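Local coordinates for protein Rio2 kinase (Chaetomium thermophilum, PDB 4GYI) that probably phosphorylates serine and threonine residues with ATP and magnesium, as an atypical RIO-family kinase that acts on the maturing pre-40S ribosomal subunit, at residues V33-I38 with G50-I55; D142-R147 with I336-E341; G225-D230 with P268-Y273; I238-D243 with S248-T253. One frame throughout, in Å; residues are numbered along the deposited sequence.

Contact 1 comes first along the chain and closes an 11-residue excursion within the N-terminal winged-helix domain, tying helix 35-42 to helix 51-60. The chain has left it before contact 2 opens at residues 142-147. That contact spans 188 residues to reach 336-341 and joins the loop ahead of helix 149-172 to the last modelled helix, 326-341. Within its span, contact 3 sets strand 226-227 and the loop after it on the start of helix 270-289; within contact 3 in turn lies contact 4, a hairpin of strands 236-242 and 250-256. Contacts 2 and 3 also touch, Gln340 packing near Gly229 and Tyr273, whereas contact 1 stands about 47 Å, centre to centre, from contact 3.

Contact 1 of 4, residues V33-I38 with G50-I55; sequences VPTPLI and GVHKSI
Thr35 and Ile38, on the first turn of helix 35-42, meet His52 and Ile55 on the first turns of helix 51-60, inside the winged-helix domain at the N terminus of this kinase. These helices follow one another in the chain, as the two helices of a helix-turn-helix do, the second and third of the winged-helix fold, and no hydrogen bond links the two segments. The more deeply buried part is apolar. Ile55 reaches across with its extended arm, chi2 -168°, and CD1 is the atom that arrives. It lies 4.3 Å from Ile38 CG2, and the methyl CG2 of Thr35 is equally far from Ile55 CD1, so the tip of one isoleucine meets two branched side chains one turn apart. Around this cluster, Ile38 also rests on Val23 of helix 14-26, and Thr35 and Ile55 both touch Tyr75 in the wing strand 75-77. Backbone bonds start helix 35-42: Pro34, at the N-cap, offers its O to both Leu37 N, at 2.8 Å, and Ile38 N. The remaining contact lies at the more exposed side, where His52 leans over with CG anti to its carbonyl carbon, chi1 -82°. Its side chain crosses that of Thr35 at about a right angle, and the methyl approaches the imidazole obliquely, Thr35 CG2 lying 3.6 Å from His52 CE1 and 4.2 Å from His52 ND1.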
loop_
_atom_site.group_PDB
_atom_site.type_symbol
_atom_site.label_atom_id
_atom_site.label_comp_id
_atom_site.label_asym_id
_atom_site.label_seq_id
_atom_site.Cartn_x
_atom_site.Cartn_y
_atom_site.Cartn_z
ATOM N N VAL A 33 8.114 14.210 21.393
ATOM C CA VAL A 33 9.268 15.038 21.115
ATOM C C VAL A 33 9.145 16.321 21.910
ATOM O O VAL A 33 8.266 17.136 21.627
ATOM C CB VAL A 33 9.374 15.383 19.627
ATOM C CG1 VAL A 33 10.704 16.061 19.357
ATOM C CG2 VAL A 33 9.262 14.139 18.801
ATOM N N PRO A 34 10.012 16.493 22.927
ATOM C CA PRO A 34 9.956 17.694 23.772
ATOM C C PRO A 34 10.057 18.984 22.967
ATOM O O PRO A 34 10.795 19.054 21.983
ATOM C CB PRO A 34 11.158 17.538 24.718
ATOM C CG PRO A 34 11.912 16.327 24.243
ATOM C CD PRO A 34 10.967 15.497 23.439
ATOM N N THR A 35 9.288 19.983 23.389
ATOM C CA THR A 35 9.276 21.299 22.763
ATOM C C THR A 35 10.667 21.867 22.417
ATOM O O THR A 35 10.874 22.329 21.293
ATOM C CB THR A 35 8.470 22.316 23.611
ATOM O OG1 THR A 35 7.158 21.797 23.869
ATOM C CG2 THR A 35 8.363 23.647 22.890
ATOM N N PRO A 36 11.626 21.831 23.366
ATOM C CA PRO A 36 12.936 22.392 22.997
ATOM C C PRO A 36 13.720 21.536 21.994
ATOM O O PRO A 36 14.658 22.036 21.372
ATOM C CB PRO A 36 13.681 22.464 24.339
ATOM C CG PRO A 36 12.604 22.443 25.375
ATOM C CD PRO A 36 11.557 21.537 24.806
ATOM N N LEU A 37 13.353 20.269 21.836
ATOM C CA LEU A 37 13.969 19.452 20.794
ATOM C C LEU A 37 13.377 19.748 19.401
ATOM O O LEU A 37 14.065 19.607 18.388
ATOM C CB LEU A 37 13.860 17.965 21.128
ATOM C CG LEU A 37 14.369 17.003 20.051
ATOM C CD1 LEU A 37 15.822 17.291 19.714
ATOM C CD2 LEU A 37 14.191 15.557 20.492
ATOM N N ILE A 38 12.109 20.151 19.347
ATOM C CA ILE A 38 11.521 20.587 18.081
ATOM C C ILE A 38 12.286 21.824 17.649
ATOM O O ILE A 38 12.708 21.942 16.496
ATOM C CB ILE A 38 10.050 21.027 18.226
ATOM C CG1 ILE A 38 9.279 20.116 19.184
ATOM C CG2 ILE A 38 9.382 21.157 16.846
ATOM C CD1 ILE A 38 8.798 18.850 18.590
ATOM N N GLY A 50 10.420 31.745 14.987
ATOM C CA GLY A 50 9.036 31.746 15.432
ATOM C C GLY A 50 8.400 30.373 15.282
ATOM O O GLY A 50 7.238 30.235 14.889
ATOM N N VAL A 51 9.175 29.346 15.597
ATOM C CA VAL A 51 8.685 27.986 15.524
ATOM C C VAL A 51 7.555 27.739 16.528
ATOM O O VAL A 51 6.688 26.892 16.302
ATOM C CB VAL A 51 9.822 26.967 15.738
ATOM C CG1 VAL A 51 10.970 27.271 14.795
ATOM C CG2 VAL A 51 10.298 26.979 17.174
ATOM N N HIS A 52 7.556 28.490 17.625
ATOM C CA HIS A 52 6.520 28.337 18.634
ATOM C C HIS A 52 5.143 28.608 18.053
ATOM O O HIS A 52 4.165 27.951 18.433
ATOM C CB HIS A 52 6.804 29.222 19.849
ATOM C CG HIS A 52 7.780 28.618 20.808
ATOM N ND1 HIS A 52 7.472 27.524 21.589
ATOM C CD2 HIS A 52 9.064 28.937 21.097
ATOM C CE1 HIS A 52 8.521 27.201 22.326
ATOM N NE2 HIS A 52 9.499 28.043 22.048
ATOM N N LYS A 53 5.073 29.549 17.112
ATOM C CA LYS A 53 3.812 29.866 16.448
ATOM C C LYS A 53 3.380 28.757 15.493
ATOM O O LYS A 53 2.220 28.342 15.499
ATOM C CB LYS A 53 3.895 31.192 15.697
ATOM C CG LYS A 53 2.621 31.533 14.934
ATOM C CD LYS A 53 2.653 32.960 14.412
ATOM C CE LYS A 53 1.415 33.279 13.583
ATOM N NZ LYS A 53 1.419 34.702 13.120
ATOM N N SER A 54 4.312 28.300 14.660
ATOM C CA SER A 54 4.076 27.147 13.793
ATOM C C SER A 54 3.533 25.946 14.575
ATOM O O SER A 54 2.597 25.288 14.129
ATOM C CB SER A 54 5.360 26.760 13.052
ATOM O OG SER A 54 5.641 27.685 12.015
ATOM N N ILE A 55 4.114 25.675 15.742
ATOM C CA ILE A 55 3.647 24.587 16.609
ATOM C C ILE A 55 2.146 24.672 16.906
ATOM O O ILE A 55 1.428 23.668 16.827
ATOM C CB ILE A 55 4.449 24.514 17.941
ATOM C CG1 ILE A 55 5.906 24.132 17.668
ATOM C CG2 ILE A 55 3.817 23.517 18.911
ATOM C CD1 ILE A 55 6.696 23.746 18.911
#

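Contact 2 of 4, residues D142-R147 with I336-E341; sequences DYLRNR and IREQQE
Glu338 stretches out from its helix and spreads its carboxylate between Arg147 and Asn146, one oxygen for each. The shorter link is a salt bridge: Arg147 NH2 donates to Glu338 OE2 at 2.8 Å. It arrives on the syn side of the oxygen, tilted 21° from the carboxylate plane, and the acid sits at the edge of the guanidinium, the two planes being 44° apart. Asn146 ND2 reaches Glu338 OE1 at 3.3 Å, a longer bond that uses the syn lone pair and runs close to the amide plane. Leu144 CD2 also touches this oxygen, 3.8 Å from Glu338 OE1. The acid gets this far because CG is anti to the backbone N (chi1 175°) and the chain stays extended beyond it. Residues 142-147 lie between strand 121-127 and helix 149-172, the place of the flexible loop of RIO kinases, so the contact joins that loop region to helix 326-341, the last modelled helix, at the protein surface. The next shell is built round Trp152 of helix 149-172: its NE1 donates to the carbonyl O of Leu144, while the side chains of Asn146 and Arg147 pack on it. One residue along from Glu338, Gln339 OE1 accepts a bond from Gly130 N, and Gly130 in turn bonds to the backbone of Leu144.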
loop_
_atom_site.group_PDB
_atom_site.type_symbol
_atom_site.label_atom_id
_atom_site.label_comp_id
_atom_site.label_asym_id
_atom_site.label_seq_id
_atom_site.Cartn_x
_atom_site.Cartn_y
_atom_site.Cartn_z
ATOM N N ASP A 142 -10.421 4.320 13.999
ATOM C CA ASP A 142 -9.537 4.344 15.161
ATOM C C ASP A 142 -8.354 3.421 14.877
ATOM O O ASP A 142 -8.366 2.680 13.895
ATOM C CB ASP A 142 -10.268 3.851 16.416
ATOM C CG ASP A 142 -11.402 4.773 16.849
ATOM O OD1 ASP A 142 -12.558 4.538 16.436
ATOM O OD2 ASP A 142 -11.141 5.725 17.613
ATOM N N TYR A 143 -7.331 3.463 15.731
ATOM C CA TYR A 143 -6.240 2.512 15.641
ATOM C C TYR A 143 -6.164 1.657 16.883
ATOM O O TYR A 143 -6.349 2.132 18.001
ATOM C CB TYR A 143 -4.916 3.216 15.348
ATOM C CG TYR A 143 -4.891 3.744 13.942
ATOM C CD1 TYR A 143 -4.193 3.077 12.940
ATOM C CD2 TYR A 143 -5.608 4.891 13.603
ATOM C CE1 TYR A 143 -4.181 3.558 11.644
ATOM C CE2 TYR A 143 -5.609 5.376 12.314
ATOM C CZ TYR A 143 -4.894 4.711 11.336
ATOM O OH TYR A 143 -4.901 5.210 10.054
ATOM N N LEU A 144 -5.906 0.381 16.659
ATOM C CA LEU A 144 -5.811 -0.590 17.726
ATOM C C LEU A 144 -4.681 -0.225 18.674
ATOM O O LEU A 144 -3.527 -0.103 18.260
ATOM C CB LEU A 144 -5.564 -1.968 17.119
ATOM C CG LEU A 144 -5.345 -3.082 18.139
ATOM C CD1 LEU A 144 -6.572 -3.150 18.992
ATOM C CD2 LEU A 144 -5.099 -4.403 17.429
ATOM N N ARG A 145 -5.009 -0.046 19.948
ATOM C CA ARG A 145 -4.015 0.418 20.910
ATOM C C ARG A 145 -3.106 -0.655 21.531
ATOM O O ARG A 145 -2.604 -0.452 22.633
ATOM C CB ARG A 145 -4.678 1.244 22.022
ATOM C CG ARG A 145 -4.488 2.740 21.881
ATOM C CD ARG A 145 -5.626 3.413 21.122
ATOM N NE ARG A 145 -6.678 3.893 22.014
ATOM C CZ ARG A 145 -7.669 4.701 21.644
ATOM N NH1 ARG A 145 -7.744 5.142 20.391
ATOM N NH2 ARG A 145 -8.588 5.067 22.530
ATOM N N ASN A 146 -2.888 -1.787 20.857
ATOM C CA ASN A 146 -1.844 -2.697 21.326
ATOM C C ASN A 146 -0.478 -2.238 20.820
ATOM O O ASN A 146 0.541 -2.829 21.151
ATOM C CB ASN A 146 -2.100 -4.150 20.931
ATOM C CG ASN A 146 -2.108 -4.354 19.427
ATOM O OD1 ASN A 146 -1.915 -3.413 18.656
ATOM N ND2 ASN A 146 -2.337 -5.581 19.005
ATOM N N ARG A 147 -0.486 -1.196 19.994
ATOM C CA ARG A 147 0.744 -0.562 19.531
ATOM C C ARG A 147 0.612 0.944 19.636
ATOM O O ARG A 147 -0.487 1.476 19.559
ATOM C CB ARG A 147 1.039 -0.952 18.076
ATOM C CG ARG A 147 1.368 -2.411 17.916
ATOM C CD ARG A 147 1.546 -2.756 16.484
ATOM N NE ARG A 147 1.065 -4.093 16.162
ATOM C CZ ARG A 147 1.833 -5.045 15.668
ATOM N NH1 ARG A 147 3.126 -4.808 15.491
ATOM N NH2 ARG A 147 1.322 -6.221 15.351
ATOM N N ILE A 336 0.712 -7.729 9.254
ATOM C CA ILE A 336 -0.160 -8.122 8.146
ATOM C C ILE A 336 -0.985 -9.362 8.432
ATOM O O ILE A 336 -2.190 -9.387 8.168
ATOM C CB ILE A 336 0.621 -8.287 6.840
ATOM C CG1 ILE A 336 0.848 -6.905 6.215
ATOM C CG2 ILE A 336 -0.126 -9.180 5.863
ATOM C CD1 ILE A 336 1.637 -6.939 4.912
ATOM N N ARG A 337 -0.346 -10.382 8.989
ATOM C CA ARG A 337 -1.029 -11.638 9.253
ATOM C C ARG A 337 -2.154 -11.357 10.248
ATOM O O ARG A 337 -3.274 -11.839 10.088
ATOM C CB ARG A 337 -0.044 -12.662 9.808
ATOM C CG ARG A 337 -0.473 -14.111 9.658
ATOM C CD ARG A 337 0.554 -15.067 10.272
ATOM N NE ARG A 337 0.860 -14.722 11.660
ATOM C CZ ARG A 337 2.073 -14.408 12.116
ATOM N NH1 ARG A 337 3.123 -14.406 11.300
ATOM N NH2 ARG A 337 2.237 -14.098 13.396
ATOM N N GLU A 338 -1.854 -10.534 11.250
ATOM C CA GLU A 338 -2.852 -10.063 12.208
ATOM C C GLU A 338 -4.028 -9.349 11.530
ATOM O O GLU A 338 -5.167 -9.565 11.902
ATOM C CB GLU A 338 -2.194 -9.142 13.242
ATOM C CG GLU A 338 -3.146 -8.488 14.236
ATOM C CD GLU A 338 -2.432 -7.510 15.176
ATOM O OE1 GLU A 338 -2.944 -7.268 16.292
ATOM O OE2 GLU A 338 -1.361 -6.982 14.800
ATOM N N GLN A 339 -3.757 -8.496 10.547
ATOM C CA GLN A 339 -4.832 -7.805 9.831
ATOM C C GLN A 339 -5.758 -8.780 9.111
ATOM O O GLN A 339 -6.980 -8.700 9.247
ATOM C CB GLN A 339 -4.283 -6.809 8.804
ATOM C CG GLN A 339 -3.463 -5.676 9.378
ATOM C CD GLN A 339 -4.292 -4.463 9.760
ATOM O OE1 GLN A 339 -3.904 -3.686 10.640
ATOM N NE2 GLN A 339 -5.431 -4.286 9.093
ATOM N N GLN A 340 -5.177 -9.689 8.331
ATOM C CA GLN A 340 -5.983 -10.570 7.486
ATOM C C GLN A 340 -6.634 -11.705 8.283
ATOM O O GLN A 340 -7.695 -12.200 7.914
ATOM C CB GLN A 340 -5.197 -11.073 6.250
ATOM C CG GLN A 340 -3.870 -11.787 6.527
ATOM C CD GLN A 340 -3.042 -12.051 5.252
ATOM O OE1 GLN A 340 -3.188 -11.355 4.243
ATOM N NE2 GLN A 340 -2.168 -13.060 5.305
ATOM N N GLU A 341 -6.008 -12.080 9.395
ATOM C CA GLU A 341 -6.528 -13.126 10.272
ATOM C C GLU A 341 -7.825 -12.700 10.958
ATOM O O GLU A 341 -8.639 -13.541 11.356
ATOM C CB GLU A 341 -5.492 -13.488 11.339
ATOM C CG GLU A 341 -5.738 -14.812 12.036
ATOM C CD GLU A 341 -5.485 -15.993 11.125
ATOM O OE1 GLU A 341 -6.080 -17.070 11.360
ATOM O OE2 GLU A 341 -4.688 -15.839 10.174
#

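Contact 3 of 4, residues G225-D230 with P268-Y273; sequences GLIHGD and PNAEMY
The ring of Tyr273 turns away from Ile227, which meets its CB instead. One face of the phenol carries the methyl of the next-door Met272, whose CE sits 3.4 Å above the ring plane and over its centre; His267 meets the ring edge-to-face. The other flat group, the imidazole of His228, does not meet residues 268-273; the His228 side chain packs on Asp277 further along helix 270-289. It is fixed at its edge: Asp230 N donates to His228 ND1 at 3.0 Å, nearly in the ring plane, and NE2 bonds to Ile257 O. Ile227 makes the contact across the segments with two branches. CG2, anti to the backbone N, lies 3.7 Å from Tyr273 CB, the two side chains crossing at about a right angle. CG1 takes the other course (chi1 -67°) and carries CD1 to the first turn of the helix, 3.7 Å from Ala270 CB and 3.4 Å from the carbonyl Ala270 O. Ile227, Ala270 and Tyr273 are all buried. Upstream, Gly225 with its positive phi closes helix 207-223 in a Schellman motif, and Ile227 then pairs by backbone bonds with Val263. Downstream, Asp230 O accepts from Asn235 ND2, the side chain of a magnesium ligand. His228-Gly229-Asp230 occupies the place of the His-Arg-Asp motif of protein kinases. Helix 270-289 corresponds to helix F, and the bond from Gly229 N to Asp277 OD2 is consistent with the helix-F aspartate that holds the catalytic loop in the kinase C-lobe.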
loop_
_atom_site.group_PDB
_atom_site.type_symbol
_atom_site.label_atom_id
_atom_site.label_comp_id
_atom_site.label_asym_id
_atom_site.label_seq_id
_atom_site.Cartn_x
_atom_site.Cartn_y
_atom_site.Cartn_z
ATOM N N GLY A 225 9.530 -16.941 -7.877
ATOM C CA GLY A 225 9.783 -16.973 -6.443
ATOM C C GLY A 225 8.726 -16.329 -5.551
ATOM O O GLY A 225 8.930 -16.176 -4.347
ATOM N N LEU A 226 7.585 -15.974 -6.124
ATOM C CA LEU A 226 6.577 -15.226 -5.374
ATOM C C LEU A 226 5.217 -15.911 -5.230
ATOM O O LEU A 226 4.774 -16.675 -6.106
ATOM C CB LEU A 226 6.370 -13.856 -6.000
ATOM C CG LEU A 226 7.560 -12.910 -5.867
ATOM C CD1 LEU A 226 7.339 -11.694 -6.728
ATOM C CD2 LEU A 226 7.755 -12.513 -4.410
ATOM N N ILE A 227 4.569 -15.612 -4.104
ATOM C CA ILE A 227 3.185 -15.960 -3.867
ATOM C C ILE A 227 2.490 -14.680 -3.420
ATOM O O ILE A 227 2.931 -14.021 -2.467
ATOM C CB ILE A 227 3.074 -16.980 -2.749
ATOM C CG1 ILE A 227 3.684 -18.311 -3.186
ATOM C CG2 ILE A 227 1.627 -17.155 -2.319
ATOM C CD1 ILE A 227 3.872 -19.250 -2.041
ATOM N N HIS A 228 1.414 -14.325 -4.110
ATOM C CA HIS A 228 0.744 -13.040 -3.900
ATOM C C HIS A 228 0.206 -12.923 -2.478
ATOM O O HIS A 228 0.488 -11.944 -1.790
ATOM C CB HIS A 228 -0.367 -12.841 -4.933
ATOM C CG HIS A 228 -1.060 -11.516 -4.836
ATOM N ND1 HIS A 228 -2.029 -11.252 -3.892
ATOM C CD2 HIS A 228 -0.956 -10.396 -5.592
ATOM C CE1 HIS A 228 -2.475 -10.018 -4.054
ATOM N NE2 HIS A 228 -1.845 -9.477 -5.082
ATOM N N GLY A 229 -0.523 -13.945 -2.031
ATOM C CA GLY A 229 -0.970 -14.026 -0.646
ATOM C C GLY A 229 -2.337 -13.398 -0.392
ATOM O O GLY A 229 -2.922 -13.581 0.675
ATOM N N ASP A 230 -2.855 -12.652 -1.361
ATOM C CA ASP A 230 -4.205 -12.101 -1.227
ATOM C C ASP A 230 -4.840 -12.025 -2.624
ATOM O O ASP A 230 -5.400 -11.004 -3.026
ATOM C CB ASP A 230 -4.136 -10.733 -0.537
ATOM C CG ASP A 230 -5.495 -10.230 -0.103
ATOM O OD1 ASP A 230 -6.421 -11.067 -0.009
ATOM O OD2 ASP A 230 -5.631 -9.002 0.128
ATOM N N PRO A 268 8.168 -20.523 5.021
ATOM C CA PRO A 268 7.844 -21.757 5.745
ATOM C C PRO A 268 6.398 -22.194 5.517
ATOM O O PRO A 268 6.116 -23.387 5.463
ATOM C CB PRO A 268 8.054 -21.363 7.209
ATOM C CG PRO A 268 9.093 -20.310 7.161
ATOM C CD PRO A 268 8.844 -19.539 5.888
ATOM N N ASN A 269 5.496 -21.231 5.362
ATOM C CA ASN A 269 4.096 -21.533 5.086
ATOM C C ASN A 269 3.724 -21.416 3.615
ATOM O O ASN A 269 2.558 -21.183 3.314
ATOM C CB ASN A 269 3.178 -20.583 5.860
ATOM C CG ASN A 269 3.076 -20.921 7.320
ATOM O OD1 ASN A 269 3.004 -22.091 7.694
ATOM N ND2 ASN A 269 3.061 -19.892 8.165
ATOM N N ALA A 270 4.684 -21.554 2.703
ATOM C CA ALA A 270 4.422 -21.234 1.297
ATOM C C ALA A 270 3.300 -22.078 0.714
ATOM O O ALA A 270 2.466 -21.563 -0.034
ATOM C CB ALA A 270 5.671 -21.353 0.456
ATOM N N GLU A 271 3.254 -23.355 1.092
ATOM C CA GLU A 271 2.230 -24.257 0.569
ATOM C C GLU A 271 0.819 -23.802 0.950
ATOM O O GLU A 271 -0.086 -23.812 0.124
ATOM C CB GLU A 271 2.473 -25.713 0.997
ATOM C CG GLU A 271 1.399 -26.680 0.500
ATOM C CD GLU A 271 1.807 -28.150 0.587
ATOM O OE1 GLU A 271 2.913 -28.457 1.094
ATOM O OE2 GLU A 271 1.014 -29.008 0.137
ATOM N N MET A 272 0.637 -23.400 2.199
ATOM C CA MET A 272 -0.650 -22.875 2.631
ATOM C C MET A 272 -1.011 -21.602 1.831
ATOM O O MET A 272 -2.144 -21.456 1.370
ATOM C CB MET A 272 -0.637 -22.615 4.143
ATOM C CG MET A 272 -1.914 -21.952 4.698
ATOM S SD MET A 272 -2.044 -20.142 4.530
ATOM C CE MET A 272 -0.720 -19.599 5.609
ATOM N N TYR A 273 -0.050 -20.697 1.648
ATOM C CA TYR A 273 -0.313 -19.445 0.916
ATOM C C TYR A 273 -0.614 -19.698 -0.567
ATOM O O TYR A 273 -1.552 -19.126 -1.131
ATOM C CB TYR A 273 0.836 -18.439 1.065
ATOM C CG TYR A 273 0.997 -17.855 2.456
ATOM C CD1 TYR A 273 0.055 -16.973 2.981
ATOM C CD2 TYR A 273 2.106 -18.167 3.239
ATOM C CE1 TYR A 273 0.205 -16.440 4.254
ATOM C CE2 TYR A 273 2.267 -17.637 4.513
ATOM C CZ TYR A 273 1.316 -16.779 5.016
ATOM O OH TYR A 273 1.479 -16.256 6.283
#

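Contact 4 of 4, residues I238-D243 with S248-T253; sequences IREEKD and SSITLT
Leu252 lays its isobutyl group alongside the stem of Glu240, Leu252 CD2 3.9 Å from Glu240 CG, both pointing the same way. Ile238 closes in obliquely, its CG2 3.8 Å from Leu252 CB. On this same face Lys242 runs beside Ile250, and Ile250 CG2 also meets Glu240 CB. The other face carries Arg239, Glu241, Thr251 and Thr253. Between the two faces, the backbones pair as an antiparallel hairpin. Arg239 and Thr253 make a hydrogen-bonded pair, Arg239 N to Thr253 O at 2.7 Å, and Glu241 and Thr251 repeat it, Glu241 N to Thr251 O at 3.0 Å; the Glu240-Leu252 and Lys242-Ile250 pairs are non-hydrogen-bonded. A water donates to both Arg239 O and Thr251 O and is 2.6 Å from Thr253 OG1, linking the Thr253 hydroxyl to one carbonyl of each strand. Near the turn, Asp243 N reaches Ser249 O at 3.3 Å, while Ser249 OG bonds to Asp246 O. Arg239 bends at chi3 and bridges by NH1 to Asp194, beside the ADP-binding Val193. The hairpin, strands 236-242 and 250-256, projects at the surface, with strand 196-197 flanking 236-242 through backbone bonds between Ile238 and Leu196.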
loop_
_atom_site.group_PDB
_atom_site.type_symbol
_atom_site.label_atom_id
_atom_site.label_comp_id
_atom_site.label_asym_id
_atom_site.label_seq_id
_atom_site.Cartn_x
_atom_site.Cartn_y
_atom_site.Cartn_z
ATOM N N ILE A 238 -9.833 -6.160 -14.187
ATOM C CA ILE A 238 -10.064 -6.687 -15.512
ATOM C C ILE A 238 -10.127 -5.537 -16.495
ATOM O O ILE A 238 -11.012 -4.692 -16.393
ATOM C CB ILE A 238 -11.395 -7.451 -15.580
ATOM C CG1 ILE A 238 -11.404 -8.618 -14.583
ATOM C CG2 ILE A 238 -11.620 -7.981 -16.990
ATOM C CD1 ILE A 238 -10.283 -9.593 -14.812
ATOM N N ARG A 239 -9.173 -5.475 -17.420
ATOM C CA ARG A 239 -9.271 -4.503 -18.504
ATOM C C ARG A 239 -10.135 -5.121 -19.589
ATOM O O ARG A 239 -9.895 -6.258 -19.996
ATOM C CB ARG A 239 -7.897 -4.149 -19.081
ATOM C CG ARG A 239 -7.834 -2.724 -19.620
ATOM C CD ARG A 239 -6.699 -2.485 -20.611
ATOM N NE ARG A 239 -5.434 -3.107 -20.224
ATOM C CZ ARG A 239 -4.486 -2.511 -19.504
ATOM N NH1 ARG A 239 -4.651 -1.267 -19.074
ATOM N NH2 ARG A 239 -3.369 -3.161 -19.208
ATOM N N GLU A 240 -11.150 -4.390 -20.041
ATOM C CA GLU A 240 -12.038 -4.880 -21.091
ATOM C C GLU A 240 -11.739 -4.171 -22.407
ATOM O O GLU A 240 -11.586 -2.949 -22.436
ATOM C CB GLU A 240 -13.498 -4.638 -20.715
ATOM C CG GLU A 240 -13.904 -5.135 -19.336
ATOM C CD GLU A 240 -15.358 -4.805 -18.997
ATOM O OE1 GLU A 240 -16.093 -4.338 -19.902
ATOM O OE2 GLU A 240 -15.764 -5.015 -17.827
ATOM N N GLU A 241 -11.658 -4.927 -23.494
ATOM C CA GLU A 241 -11.433 -4.324 -24.809
ATOM C C GLU A 241 -12.321 -4.939 -25.881
ATOM O O GLU A 241 -12.391 -6.165 -26.025
ATOM C CB GLU A 241 -9.965 -4.440 -25.224
ATOM C CG GLU A 241 -9.006 -3.632 -24.353
ATOM C CD GLU A 241 -7.592 -4.176 -24.396
ATOM O OE1 GLU A 241 -7.292 -4.971 -25.312
ATOM O OE2 GLU A 241 -6.785 -3.819 -23.510
ATOM N N LYS A 242 -13.012 -4.084 -26.628
ATOM C CA LYS A 242 -13.776 -4.567 -27.761
ATOM C C LYS A 242 -12.819 -4.986 -28.870
ATOM O O LYS A 242 -11.837 -4.293 -29.164
ATOM C CB LYS A 242 -14.758 -3.511 -28.268
ATOM C CG LYS A 242 -15.866 -3.158 -27.287
ATOM C CD LYS A 242 -17.148 -2.786 -28.027
ATOM C CE LYS A 242 -18.047 -1.880 -27.197
ATOM N NZ LYS A 242 -17.479 -0.506 -27.055
ATOM N N ASP A 243 -13.110 -6.127 -29.477
ATOM C CA ASP A 243 -12.274 -6.670 -30.532
ATOM C C ASP A 243 -12.417 -5.878 -31.829
ATOM O O ASP A 243 -13.513 -5.435 -32.181
ATOM C CB ASP A 243 -12.622 -8.136 -30.784
ATOM C CG ASP A 243 -11.693 -8.779 -31.789
ATOM O OD1 ASP A 243 -10.466 -8.763 -31.546
ATOM O OD2 ASP A 243 -12.184 -9.275 -32.828
ATOM N N SER A 248 -19.004 -7.160 -30.397
ATOM C CA SER A 248 -19.746 -8.046 -29.508
ATOM C C SER A 248 -18.810 -8.805 -28.566
ATOM O O SER A 248 -19.111 -8.967 -27.384
ATOM C CB SER A 248 -20.581 -9.046 -30.314
ATOM O OG SER A 248 -19.942 -10.314 -30.372
ATOM N N SER A 249 -17.677 -9.274 -29.084
ATOM C CA SER A 249 -16.721 -10.007 -28.251
ATOM C C SER A 249 -15.800 -9.065 -27.488
ATOM O O SER A 249 -15.304 -8.081 -28.027
ATOM C CB SER A 249 -15.902 -10.990 -29.081
ATOM O OG SER A 249 -15.127 -10.308 -30.046
ATOM N N ILE A 250 -15.586 -9.370 -26.218
ATOM C CA ILE A 250 -14.792 -8.525 -25.353
ATOM C C ILE A 250 -13.622 -9.359 -24.881
ATOM O O ILE A 250 -13.819 -10.435 -24.320
ATOM C CB ILE A 250 -15.634 -8.075 -24.141
ATOM C CG1 ILE A 250 -17.009 -7.576 -24.615
ATOM C CG2 ILE A 250 -14.909 -7.026 -23.307
ATOM C CD1 ILE A 250 -16.965 -6.315 -25.451
ATOM N N THR A 251 -12.403 -8.890 -25.128
ATOM C CA THR A 251 -11.231 -9.549 -24.567
ATOM C C THR A 251 -10.971 -8.992 -23.177
ATOM O O THR A 251 -11.054 -7.780 -22.944
ATOM C CB THR A 251 -9.975 -9.392 -25.446
ATOM O OG1 THR A 251 -9.540 -8.029 -25.430
ATOM C CG2 THR A 251 -10.267 -9.810 -26.872
ATOM N N LEU A 252 -10.671 -9.894 -22.250
ATOM C CA LEU A 252 -10.501 -9.526 -20.853
ATOM C C LEU A 252 -9.067 -9.776 -20.423
ATOM O O LEU A 252 -8.528 -10.858 -20.608
ATOM C CB LEU A 252 -11.476 -10.305 -19.969
ATOM C CG LEU A 252 -12.956 -10.266 -20.353
ATOM C CD1 LEU A 252 -13.766 -11.188 -19.460
ATOM C CD2 LEU A 252 -13.499 -8.856 -20.287
ATOM N N THR A 253 -8.462 -8.755 -19.845
ATOM C CA THR A 253 -7.065 -8.778 -19.497
ATOM C C THR A 253 -6.946 -8.482 -18.013
ATOM O O THR A 253 -7.334 -7.400 -17.560
ATOM C CB THR A 253 -6.328 -7.695 -20.280
ATOM O OG1 THR A 253 -6.414 -7.991 -21.677
ATOM C CG2 THR A 253 -4.877 -7.632 -19.864
HETATM O O HOH W 1 -8.531 -6.697 -22.436
#